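Local coordinates for bacteriocin immunity protein (Pseudomonas aeruginosa, PDB 4UHP), which binds the DNase of the bacteriocin pyocin AP41 and thereby probably protects the producing cell from its own toxin, at residues N5-Y10 and E47-P52; E14-I19 and T67-V72; I19-K24 and K36-L41. All blocks are in the same frame, centred on the assembly; numbering follows the deposited sequence.

Contact 1 (N5-Y10 and E47-P52); sequences NNLSDY and EVTSHP
Leu7 and Val48 bring the N-terminal turn against the last turn of helix 31-49, their CA atoms 5.2 Å apart. On the close side CB of Leu7 sits 3.5 Å from the backbone O of Val48, and the side chains of Leu7 and Thr49 cross obliquely, CD1 coming 4.0 Å from CG2. Buried Val48 faces CD1 of Leu7 with CG2, while CG1, set beside its own backbone N by chi1 of -64°, comes closest to the O of Asn5, at 3.7 Å. Thr49 suits a helix end that faces a core: its methyl packs while OG1 stays occupied, bonding to the carbonyl of Phe45 and accepting from the N of His51 in an ST turn. Phe15 of helix 12-19 and Val75 of helix 68-81 also touch both Leu7 and Thr49.

Toward solvent the fit slackens. Asn5 and Asn6 are exposed, Asn5 poorly ordered. No direct hydrogen bond joins the two segments; instead a water accepts from Leu7 N (2.8 Å to the water oxygen) and donates to Val48 O (2.7 Å). The turn has its own clasp: Asp9 OD2 accepts from both N and ND2 of Asn6, which approach from the same face of the carboxylate. Short polar residues suit such a tight bend. An N-terminal segment laid over the end of a long helix in this way belongs to the four-helix fold of the colicin and pyocin immunity proteins.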
# COMPACT_ATOMS: atom_id res chain seq x y z
N ASN D 5 0.52 23.32 -8.86
CA ASN D 5 -0.94 23.30 -8.79
C ASN D 5 -1.57 22.43 -9.88
O ASN D 5 -2.56 21.73 -9.64
CB ASN D 5 -1.50 24.72 -8.88
CG ASN D 5 -1.06 25.60 -7.73
OD1 ASN D 5 -0.77 25.11 -6.64
ND2 ASN D 5 -1.00 26.90 -7.97
N ASN D 6 -1.01 22.49 -11.08
CA ASN D 6 -1.51 21.71 -12.21
C ASN D 6 -0.40 20.90 -12.87
O ASN D 6 0.78 21.14 -12.63
CB ASN D 6 -2.16 22.63 -13.25
CG ASN D 6 -3.16 23.59 -12.63
OD1 ASN D 6 -4.32 23.23 -12.38
ND2 ASN D 6 -2.73 24.82 -12.39
N LEU D 7 -0.79 19.94 -13.71
CA LEU D 7 0.18 19.10 -14.40
C LEU D 7 0.99 19.91 -15.40
O LEU D 7 2.18 19.67 -15.59
CB LEU D 7 -0.51 17.93 -15.11
CG LEU D 7 0.49 16.94 -15.72
CD1 LEU D 7 0.57 15.68 -14.87
CD2 LEU D 7 0.19 16.63 -17.17
N SER D 8 0.33 20.87 -16.04
CA SER D 8 0.98 21.73 -17.03
C SER D 8 2.03 22.63 -16.39
O SER D 8 2.84 23.24 -17.09
CB SER D 8 -0.06 22.57 -17.77
OG SER D 8 -0.85 23.32 -16.86
N ASP D 9 2.02 22.71 -15.06
CA ASP D 9 3.05 23.45 -14.33
C ASP D 9 4.32 22.61 -14.22
O ASP D 9 5.38 23.11 -13.86
CB ASP D 9 2.56 23.84 -12.93
CG ASP D 9 1.38 24.79 -12.97
OD1 ASP D 9 1.32 25.66 -13.87
OD2 ASP D 9 0.50 24.68 -12.08
N TYR D 10 4.20 21.32 -14.55
CA TYR D 10 5.33 20.40 -14.51
C TYR D 10 5.95 20.17 -15.88
O TYR D 10 5.24 20.02 -16.87
CB TYR D 10 4.90 19.04 -13.94
CG TYR D 10 4.67 18.99 -12.45
CD1 TYR D 10 5.73 18.92 -11.56
CD2 TYR D 10 3.38 18.98 -11.93
CE1 TYR D 10 5.52 18.86 -10.20
CE2 TYR D 10 3.16 18.92 -10.57
CZ TYR D 10 4.23 18.86 -9.71
OH TYR D 10 4.02 18.80 -8.35
N GLU D 47 -4.65 14.03 -8.10
CA GLU D 47 -5.26 15.34 -8.30
C GLU D 47 -4.86 15.97 -9.63
O GLU D 47 -5.72 16.41 -10.40
CB GLU D 47 -4.89 16.27 -7.15
CG GLU D 47 -5.37 17.70 -7.33
CD GLU D 47 -4.93 18.61 -6.20
OE1 GLU D 47 -4.49 18.08 -5.16
OE2 GLU D 47 -5.02 19.84 -6.35
N VAL D 48 -3.57 16.00 -9.91
CA VAL D 48 -3.07 16.74 -11.07
C VAL D 48 -3.18 15.96 -12.38
O VAL D 48 -3.29 16.57 -13.45
CB VAL D 48 -1.60 17.18 -10.88
CG1 VAL D 48 -1.49 18.16 -9.72
CG2 VAL D 48 -0.70 15.97 -10.66
N THR D 49 -3.16 14.63 -12.31
CA THR D 49 -3.25 13.83 -13.52
C THR D 49 -4.70 13.59 -13.92
O THR D 49 -5.01 13.42 -15.11
CB THR D 49 -2.56 12.45 -13.36
OG1 THR D 49 -3.28 11.66 -12.41
CG2 THR D 49 -1.11 12.62 -12.92
N SER D 50 -5.58 13.56 -12.92
CA SER D 50 -7.00 13.23 -13.11
C SER D 50 -7.21 11.85 -13.75
O SER D 50 -8.26 11.59 -14.33
CB SER D 50 -7.70 14.30 -13.96
OG SER D 50 -7.82 15.53 -13.26
N HIS D 51 -6.21 10.98 -13.62
CA HIS D 51 -6.29 9.64 -14.19
C HIS D 51 -7.37 8.81 -13.48
O HIS D 51 -7.46 8.85 -12.25
CB HIS D 51 -4.93 8.93 -14.10
CG HIS D 51 -4.75 7.84 -15.11
ND1 HIS D 51 -5.30 6.58 -14.95
CD2 HIS D 51 -4.07 7.81 -16.28
CE1 HIS D 51 -4.97 5.83 -15.99
NE2 HIS D 51 -4.22 6.55 -16.81
N PRO D 52 -8.18 8.07 -14.25
CA PRO D 52 -9.29 7.28 -13.71
C PRO D 52 -8.84 6.18 -12.75
O PRO D 52 -9.55 5.87 -11.79
CB PRO D 52 -9.92 6.65 -14.96
CG PRO D 52 -9.47 7.51 -16.09
CD PRO D 52 -8.11 7.98 -15.71
O HOH W 1 -3.48 19.16 -14.21

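Contact 2 (E14-I19 and T67-V72); sequences EFLEII and TPEGIV
Leu16 holds CG anti to its backbone N (chi1 178°), and chi2 of 65° places CD1, which lies 3.6 Å from CB of Pro68; CD2 lies 3.6 Å from OE2 of Glu69. Ile19 has CG2 anti to the backbone N, and this single methyl touches both CD1 of Ile71, 3.6 Å away, and CA of Pro68, 3.8 Å away. Val72 answers with CG2, which is 3.8 Å from CD1 of Leu16 and also touches CG1 of Ile19 and, at the ring edge near its plane, Phe15. Beta-branched Ile19 and Val72 suit these places because they put a methyl close to the backbone, where it can fill the gap between helices. Glu69 bends at chi2, bringing its carboxylate beside Leu16 at the exposed border.

Pro68 works twice: its ring packs on Leu16 and Ile19, and as first residue of its helix it needs no N-H donor. Thr67 before it is the N-cap, its OG1 accepting a weak bond from Gly70 N. The axes of the segments 14-19 and 68-72 approach to 9.3 Å with 124° between their directions. Phe45 of helix 31-49 touches both Ile19 and Ile71, in the apolar interior where three helices meet in the four-helix immunity-protein fold.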
# COMPACT_ATOMS: atom_id res chain seq x y z
N GLU D 14 10.53 17.03 -14.34
CA GLU D 14 10.18 17.42 -12.98
C GLU D 14 9.15 16.48 -12.37
O GLU D 14 9.20 16.17 -11.17
CB GLU D 14 9.64 18.85 -12.95
CG GLU D 14 10.70 19.92 -13.10
CD GLU D 14 10.10 21.30 -13.22
OE1 GLU D 14 8.87 21.40 -13.47
OE2 GLU D 14 10.85 22.29 -13.08
N PHE D 15 8.21 16.02 -13.19
CA PHE D 15 7.17 15.13 -12.72
C PHE D 15 7.73 13.73 -12.49
O PHE D 15 7.36 13.04 -11.54
CB PHE D 15 6.02 15.08 -13.73
CG PHE D 15 4.78 14.40 -13.22
CD1 PHE D 15 3.96 15.03 -12.31
CD2 PHE D 15 4.44 13.13 -13.66
CE1 PHE D 15 2.81 14.41 -11.84
CE2 PHE D 15 3.30 12.51 -13.20
CZ PHE D 15 2.49 13.15 -12.29
N LEU D 16 8.65 13.32 -13.37
CA LEU D 16 9.36 12.06 -13.22
C LEU D 16 10.10 12.00 -11.89
O LEU D 16 10.19 10.95 -11.26
CB LEU D 16 10.34 11.86 -14.38
CG LEU D 16 11.20 10.59 -14.35
CD1 LEU D 16 10.33 9.35 -14.48
CD2 LEU D 16 12.26 10.63 -15.44
N GLU D 17 10.61 13.15 -11.47
CA GLU D 17 11.31 13.30 -10.20
C GLU D 17 10.43 12.88 -9.02
O GLU D 17 10.89 12.23 -8.08
CB GLU D 17 11.79 14.74 -10.03
CG GLU D 17 12.41 15.05 -8.68
CD GLU D 17 13.11 16.40 -8.67
OE1 GLU D 17 12.96 17.16 -9.65
OE2 GLU D 17 13.80 16.70 -7.67
N ILE D 18 9.16 13.27 -9.07
CA ILE D 18 8.20 12.90 -8.04
C ILE D 18 7.88 11.41 -8.09
O ILE D 18 7.80 10.75 -7.05
CB ILE D 18 6.88 13.70 -8.18
CG1 ILE D 18 7.14 15.20 -8.00
CG2 ILE D 18 5.85 13.22 -7.18
CD1 ILE D 18 5.90 16.04 -8.10
N ILE D 19 7.69 10.89 -9.29
CA ILE D 19 7.32 9.49 -9.47
C ILE D 19 8.42 8.55 -8.97
O ILE D 19 8.14 7.50 -8.39
CB ILE D 19 7.01 9.17 -10.94
CG1 ILE D 19 5.93 10.11 -11.47
CG2 ILE D 19 6.57 7.73 -11.10
CD1 ILE D 19 4.65 10.08 -10.64
N THR D 67 7.72 0.96 -14.36
CA THR D 67 8.82 1.83 -13.96
C THR D 67 8.37 3.29 -13.94
O THR D 67 7.33 3.61 -14.51
CB THR D 67 10.02 1.68 -14.92
OG1 THR D 67 9.67 2.22 -16.20
CG2 THR D 67 10.40 0.21 -15.07
N PRO D 68 9.14 4.17 -13.27
CA PRO D 68 8.81 5.60 -13.27
C PRO D 68 8.56 6.16 -14.67
O PRO D 68 7.61 6.92 -14.85
CB PRO D 68 10.06 6.23 -12.65
CG PRO D 68 10.57 5.18 -11.72
CD PRO D 68 10.27 3.86 -12.37
N GLU D 69 9.38 5.76 -15.63
CA GLU D 69 9.22 6.19 -17.02
C GLU D 69 7.89 5.73 -17.60
O GLU D 69 7.22 6.47 -18.33
CB GLU D 69 10.37 5.66 -17.88
CG GLU D 69 11.74 6.22 -17.51
CD GLU D 69 12.00 7.60 -18.10
OE1 GLU D 69 11.07 8.16 -18.73
OE2 GLU D 69 13.12 8.12 -17.94
N GLY D 70 7.50 4.50 -17.28
CA GLY D 70 6.24 3.94 -17.74
C GLY D 70 5.03 4.65 -17.16
O GLY D 70 4.04 4.89 -17.85
N ILE D 71 5.12 4.98 -15.87
CA ILE D 71 4.06 5.71 -15.18
C ILE D 71 3.84 7.08 -15.83
O ILE D 71 2.71 7.48 -16.11
CB ILE D 71 4.38 5.90 -13.69
CG1 ILE D 71 4.47 4.53 -13.00
CG2 ILE D 71 3.34 6.78 -13.02
CD1 ILE D 71 4.91 4.59 -11.56
N VAL D 72 4.94 7.80 -16.06
CA VAL D 72 4.87 9.10 -16.72
C VAL D 72 4.28 8.97 -18.11
O VAL D 72 3.43 9.77 -18.52
CB VAL D 72 6.26 9.76 -16.80
CG1 VAL D 72 6.22 11.00 -17.69
CG2 VAL D 72 6.77 10.11 -15.41

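Contact 3 (I19-K24 and K36-L41); sequences IEEFFK and KRMDKL
Glu21 and Arg37 meet as a paired carboxylate and guanidinium, their side chains crossing at about a right angle. Both are drawn out long: Glu21 has CG anti to its backbone N (chi1 -160°) and stays extended beyond it, and Arg37 is likewise extended from CG to NE. NH2 of Arg37 donates almost straight to OE1 of Glu21 at 3.2 Å, lying on the syn side of that oxygen, and NE donates to OE2 in the same salt bridge. The modelled NE to OE2 separation is doubtfully short. The two flat groups are 31° apart, so the pair is fork-like but twisted. A glutamate suits this place because its carboxylate can reach the arginine while its carbons pack: CD lies 3.8 Å from CD1 of Leu41.

The bonded pair and the apolar group beside it tie the loop that follows helix 12-19 to helix 31-49 in the immunity-protein fold, at the face that receives the toxin. The carbonyl of Phe22 bonds to a polar side chain of the DNase chain, Asp39 forms a salt bridge with a basic one, and Phe22 and Met38 each pack against an aromatic side chain there.

Met38 is folded back by bends at chi2 and chi3, the latter (-61°) placing CE over one face of the Phe22 ring. This CH-pi contact measures 3.9 Å from CE to the ring centroid, offset toward the rim near CD1. Flexible methionine can curl onto a ring in this manner. At the far tip of the ring, CZ of Phe22 approaches CB of Leu41 obliquely at 3.6 Å.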
# COMPACT_ATOMS: atom_id res chain seq x y z
N ILE D 19 7.69 10.89 -9.29
CA ILE D 19 7.32 9.49 -9.47
C ILE D 19 8.42 8.55 -8.97
O ILE D 19 8.14 7.50 -8.39
CB ILE D 19 7.01 9.17 -10.94
CG1 ILE D 19 5.93 10.11 -11.47
CG2 ILE D 19 6.57 7.73 -11.10
CD1 ILE D 19 4.65 10.08 -10.64
N GLU D 20 9.68 8.95 -9.16
CA GLU D 20 10.81 8.15 -8.72
C GLU D 20 10.80 7.93 -7.21
O GLU D 20 11.36 6.95 -6.71
CB GLU D 20 12.13 8.82 -9.14
CG GLU D 20 12.42 8.72 -10.63
CD GLU D 20 13.60 9.56 -11.06
OE1 GLU D 20 14.00 10.47 -10.29
OE2 GLU D 20 14.13 9.32 -12.16
N GLU D 21 10.14 8.83 -6.49
CA GLU D 21 10.08 8.75 -5.04
C GLU D 21 9.20 7.58 -4.58
O GLU D 21 9.23 7.18 -3.42
CB GLU D 21 9.57 10.08 -4.47
CG GLU D 21 9.91 10.30 -3.00
CD GLU D 21 10.00 11.78 -2.63
OE1 GLU D 21 10.09 12.62 -3.55
OE2 GLU D 21 9.98 12.09 -1.42
N PHE D 22 8.42 7.03 -5.51
CA PHE D 22 7.60 5.85 -5.22
C PHE D 22 8.40 4.56 -5.39
O PHE D 22 7.84 3.46 -5.30
CB PHE D 22 6.37 5.82 -6.13
CG PHE D 22 5.39 6.92 -5.84
CD1 PHE D 22 4.40 6.77 -4.89
CD2 PHE D 22 5.46 8.12 -6.53
CE1 PHE D 22 3.51 7.78 -4.62
CE2 PHE D 22 4.57 9.14 -6.27
CZ PHE D 22 3.59 8.97 -5.32
N PHE D 23 9.70 4.69 -5.62
CA PHE D 23 10.56 3.53 -5.84
C PHE D 23 11.83 3.61 -5.00
O PHE D 23 12.50 2.60 -4.78
CB PHE D 23 10.93 3.40 -7.32
CG PHE D 23 9.76 3.12 -8.21
CD1 PHE D 23 8.97 4.14 -8.70
CD2 PHE D 23 9.46 1.81 -8.58
CE1 PHE D 23 7.89 3.88 -9.52
CE2 PHE D 23 8.38 1.55 -9.41
CZ PHE D 23 7.59 2.58 -9.88
N LYS D 24 12.16 4.81 -4.54
CA LYS D 24 13.36 5.04 -3.74
C LYS D 24 13.07 6.01 -2.60
O LYS D 24 12.07 6.72 -2.63
CB LYS D 24 14.50 5.58 -4.61
CG LYS D 24 14.55 7.10 -4.67
CD LYS D 24 15.72 7.58 -5.53
CE LYS D 24 15.25 8.02 -6.91
NZ LYS D 24 16.22 8.92 -7.58
N LYS D 36 3.41 9.80 5.60
CA LYS D 36 2.57 10.97 5.41
C LYS D 36 3.04 11.80 4.21
O LYS D 36 2.23 12.48 3.57
CB LYS D 36 2.55 11.84 6.67
CG LYS D 36 1.94 11.14 7.88
CD LYS D 36 0.96 12.03 8.61
CE LYS D 36 -0.28 11.26 9.04
NZ LYS D 36 -1.35 11.31 8.00
N ARG D 37 4.32 11.72 3.89
CA ARG D 37 4.83 12.36 2.68
C ARG D 37 4.35 11.61 1.44
O ARG D 37 3.90 12.21 0.47
CB ARG D 37 6.35 12.45 2.68
CG ARG D 37 6.92 12.80 1.30
CD ARG D 37 8.36 13.27 1.35
NE ARG D 37 8.83 13.63 0.02
CZ ARG D 37 8.65 14.82 -0.54
NH1 ARG D 37 8.02 15.78 0.12
NH2 ARG D 37 9.10 15.06 -1.77
N MET D 38 4.44 10.28 1.48
CA MET D 38 3.99 9.47 0.36
C MET D 38 2.47 9.58 0.20
O MET D 38 1.96 9.58 -0.92
CB MET D 38 4.42 8.02 0.53
CG MET D 38 5.93 7.84 0.64
SD MET D 38 6.86 8.74 -0.62
CE MET D 38 6.24 7.99 -2.12
N ASP D 39 1.76 9.68 1.33
CA ASP D 39 0.32 9.94 1.30
C ASP D 39 0.03 11.22 0.51
O ASP D 39 -0.84 11.24 -0.36
CB ASP D 39 -0.24 10.07 2.72
CG ASP D 39 -0.40 8.73 3.42
OD1 ASP D 39 0.14 7.73 2.91
OD2 ASP D 39 -1.05 8.68 4.48
N LYS D 40 0.79 12.27 0.80
CA LYS D 40 0.63 13.55 0.12
C LYS D 40 0.94 13.45 -1.37
O LYS D 40 0.25 14.06 -2.19
CB LYS D 40 1.53 14.61 0.77
CG LYS D 40 1.41 15.98 0.12
CD LYS D 40 2.50 16.93 0.60
CE LYS D 40 2.43 18.25 -0.14
NZ LYS D 40 3.53 19.18 0.26
N LEU D 41 1.98 12.70 -1.71
CA LEU D 41 2.40 12.57 -3.10
C LEU D 41 1.38 11.79 -3.93
O LEU D 41 1.11 12.13 -5.08
CB LEU D 41 3.77 11.90 -3.19
CG LEU D 41 4.95 12.68 -2.62
CD1 LEU D 41 6.26 11.94 -2.86
CD2 LEU D 41 5.01 14.08 -3.21

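Three of the four helices are used, helix 31-49 twice: contact 3 joins an earlier part of it and contact 1 its C-terminal end, their centres about 16 Å apart and their nearest atoms about 7 Å. Contact 2 stands off to one side, its centre about 13 Å from that of contact 1 and 11 Å from that of contact 3. It touches both, through Phe15 to Leu7 and Thr49 and through Pro68 to Phe23, and shares Ile19 with contact 3. Along the chain contacts 1 and 2 interlock, while contact 3 spans a shorter loop within both. Through contact 2 the packing probably runs on from the N-terminal segment to the surface that meets the DNase.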